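Local atomic coordinates of type IV secretion system protein VirB11 (Brucella suis, PDB entry 2GZA), a protein that hydrolyses ATP as the hexameric, cytoplasmic VirB11 ATPase of the type IV secretion system, a virulence machine of Brucella. Residues Gln153-Leu158 with Leu174-Val179. Sequence-based numbering, arbitrary orientation.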
loop_
_atom_site.group_PDB
_atom_site.type_symbol
_atom_site.label_atom_id
_atom_site.label_comp_id
_atom_site.label_asym_id
_atom_site.label_seq_id
_atom_site.Cartn_x
_atom_site.Cartn_y
_atom_site.Cartn_z
ATOM N N GLN C 153 8.305 -20.124 -35.274
ATOM C CA GLN C 153 7.320 -20.962 -35.943
ATOM C C GLN C 153 7.910 -22.339 -36.236
ATOM O O GLN C 153 7.176 -23.326 -36.279
ATOM C CB GLN C 153 6.829 -20.319 -37.247
ATOM C CG GLN C 153 6.117 -18.969 -37.096
ATOM C CD GLN C 153 4.666 -19.078 -36.641
ATOM O OE1 GLN C 153 4.201 -20.152 -36.245
ATOM N NE2 GLN C 153 3.873 -18.008 -36.661
ATOM N N GLU C 154 9.227 -22.401 -36.446
ATOM C CA GLU C 154 9.926 -23.683 -36.557
ATOM C C GLU C 154 9.840 -24.453 -35.241
ATOM O O GLU C 154 9.509 -25.637 -35.229
ATOM C CB GLU C 154 11.382 -23.495 -36.968
ATOM C CG GLU C 154 12.157 -24.800 -37.000
ATOM C CD GLU C 154 13.626 -24.613 -37.269
ATOM O OE1 GLU C 154 14.042 -23.482 -37.606
ATOM O OE2 GLU C 154 14.367 -25.606 -37.150
ATOM N N LEU C 155 10.135 -23.769 -34.139
ATOM C CA LEU C 155 10.010 -24.348 -32.807
ATOM C C LEU C 155 8.581 -24.767 -32.492
ATOM O O LEU C 155 8.346 -25.855 -31.960
ATOM C CB LEU C 155 10.501 -23.365 -31.752
ATOM C CG LEU C 155 11.994 -23.394 -31.481
ATOM C CD1 LEU C 155 12.402 -22.215 -30.626
ATOM C CD2 LEU C 155 12.379 -24.715 -30.837
ATOM N N LEU C 156 7.636 -23.901 -32.832
ATOM C CA LEU C 156 6.227 -24.140 -32.569
ATOM C C LEU C 156 5.703 -25.339 -33.349
ATOM O O LEU C 156 4.871 -26.088 -32.843
ATOM C CB LEU C 156 5.413 -22.883 -32.873
ATOM C CG LEU C 156 4.076 -22.618 -32.168
ATOM C CD1 LEU C 156 4.087 -22.994 -30.685
ATOM C CD2 LEU C 156 3.703 -21.155 -32.334
ATOM N N ALA C 157 6.202 -25.527 -34.569
ATOM C CA ALA C 157 5.840 -26.692 -35.380
ATOM C C ALA C 157 6.385 -27.995 -34.794
ATOM O O ALA C 157 5.671 -28.999 -34.755
ATOM C CB ALA C 157 6.303 -26.513 -36.829
ATOM N N LEU C 158 7.640 -27.970 -34.342
ATOM C CA LEU C 158 8.271 -29.133 -33.711
ATOM C C LEU C 158 7.524 -29.579 -32.459
ATOM O O LEU C 158 7.334 -30.779 -32.240
ATOM C CB LEU C 158 9.739 -28.856 -33.381
ATOM C CG LEU C 158 10.749 -28.966 -34.526
ATOM C CD1 LEU C 158 12.063 -28.307 -34.142
ATOM C CD2 LEU C 158 10.972 -30.416 -34.934
ATOM N N LEU C 174 18.842 -22.080 -30.732
ATOM C CA LEU C 174 18.181 -20.803 -30.965
ATOM C C LEU C 174 18.195 -19.906 -29.727
ATOM O O LEU C 174 17.495 -18.892 -29.676
ATOM C CB LEU C 174 16.740 -21.039 -31.428
ATOM C CG LEU C 174 16.387 -21.019 -32.922
ATOM C CD1 LEU C 174 17.601 -21.166 -33.837
ATOM C CD2 LEU C 174 15.340 -22.089 -33.229
ATOM N N GLU C 175 18.978 -20.303 -28.727
ATOM C CA GLU C 175 19.250 -19.482 -27.546
ATOM C C GLU C 175 18.007 -19.062 -26.761
ATOM O O GLU C 175 17.968 -17.983 -26.182
ATOM C CB GLU C 175 20.108 -18.265 -27.924
ATOM C CG GLU C 175 21.482 -18.659 -28.454
ATOM C CD GLU C 175 22.245 -17.498 -29.057
ATOM O OE1 GLU C 175 21.637 -16.421 -29.278
ATOM O OE2 GLU C 175 23.457 -17.666 -29.310
ATOM N N ARG C 176 16.997 -19.926 -26.741
ATOM C CA ARG C 176 15.818 -19.716 -25.903
ATOM C C ARG C 176 16.190 -19.856 -24.437
ATOM O O ARG C 176 17.028 -20.683 -24.082
ATOM C CB ARG C 176 14.715 -20.739 -26.219
ATOM C CG ARG C 176 14.230 -20.806 -27.660
ATOM C CD ARG C 176 13.649 -19.495 -28.159
ATOM N NE ARG C 176 14.679 -18.678 -28.804
ATOM C CZ ARG C 176 14.593 -17.365 -29.009
ATOM N NH1 ARG C 176 13.519 -16.696 -28.613
ATOM N NH2 ARG C 176 15.589 -16.722 -29.601
ATOM N N VAL C 177 15.561 -19.055 -23.586
ATOM C CA VAL C 177 15.734 -19.189 -22.146
ATOM C C VAL C 177 14.910 -20.383 -21.686
ATOM O O VAL C 177 13.695 -20.430 -21.895
ATOM C CB VAL C 177 15.303 -17.919 -21.394
ATOM C CG1 VAL C 177 15.381 -18.134 -19.885
ATOM C CG2 VAL C 177 16.156 -16.753 -21.813
ATOM N N ILE C 178 15.582 -21.353 -21.079
ATOM C CA ILE C 178 14.957 -22.621 -20.713
ATOM C C ILE C 178 15.041 -22.862 -19.216
ATOM O O ILE C 178 16.121 -22.803 -18.622
ATOM C CB ILE C 178 15.595 -23.810 -21.470
ATOM C CG1 ILE C 178 15.503 -23.590 -22.979
ATOM C CG2 ILE C 178 14.925 -25.134 -21.067
ATOM C CD1 ILE C 178 16.509 -24.390 -23.788
ATOM N N VAL C 179 13.883 -23.127 -18.619
ATOM C CA VAL C 179 13.789 -23.523 -17.216
ATOM C C VAL C 179 13.427 -25.007 -17.121
ATOM O O VAL C 179 12.382 -25.430 -17.599
ATOM C CB VAL C 179 12.720 -22.689 -16.436
ATOM C CG1 VAL C 179 12.595 -23.183 -14.988
ATOM C CG2 VAL C 179 13.047 -21.208 -16.465
#
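Leu155 reaches from helix 153-160 to Leu174 and Arg176, and its methyl CD1 does most of the touching. Leu155 CD1 lies 3.9 Å from Leu174 CD2, and the two leucine side chains run past one another in opposite senses. The same methyl rests on the aliphatic part of Arg176, with Leu155 CD1 3.8 Å from Arg176 CG and Arg176 CD only slightly farther away. CG of Leu155 lies anti to the carbonyl carbon, beside the backbone N (chi1 -86°), and CD1 is the methyl that reaches both partners. The contact is small and apolar, burying 143 Å² in all.

The polar grip lies within 174-179. Arg176 bends back at chi2 and chi3 and offers its guanidinium side-on to one backbone oxygen, Leu174 O. Arg176 NE is 3.0 Å from Leu174 O and approaches from above the carbonyl plane; Arg176 NH2, 2.9 Å from Leu174 O, comes in nearly along the C=O axis. Both donors hold the oxygen close to the guanidinium plane, which should restrict the group's rotation and is consistent with CG and CD being held against Leu155.

Leu155 also meets Phe167 and Tyr345, while Glu154, the residue before it, makes a salt bridge to Arg170, tying helix 153-160 to helix 164-173. Leu174 also packs on His333 of a second subunit. Helix 164-173 ends here in a Schellman motif with Glu175, at positive phi, as its C-prime residue; the chain then enters strand 178-182, which leads into the predicted ATP-binding P-loop of this GspE-family ATPase.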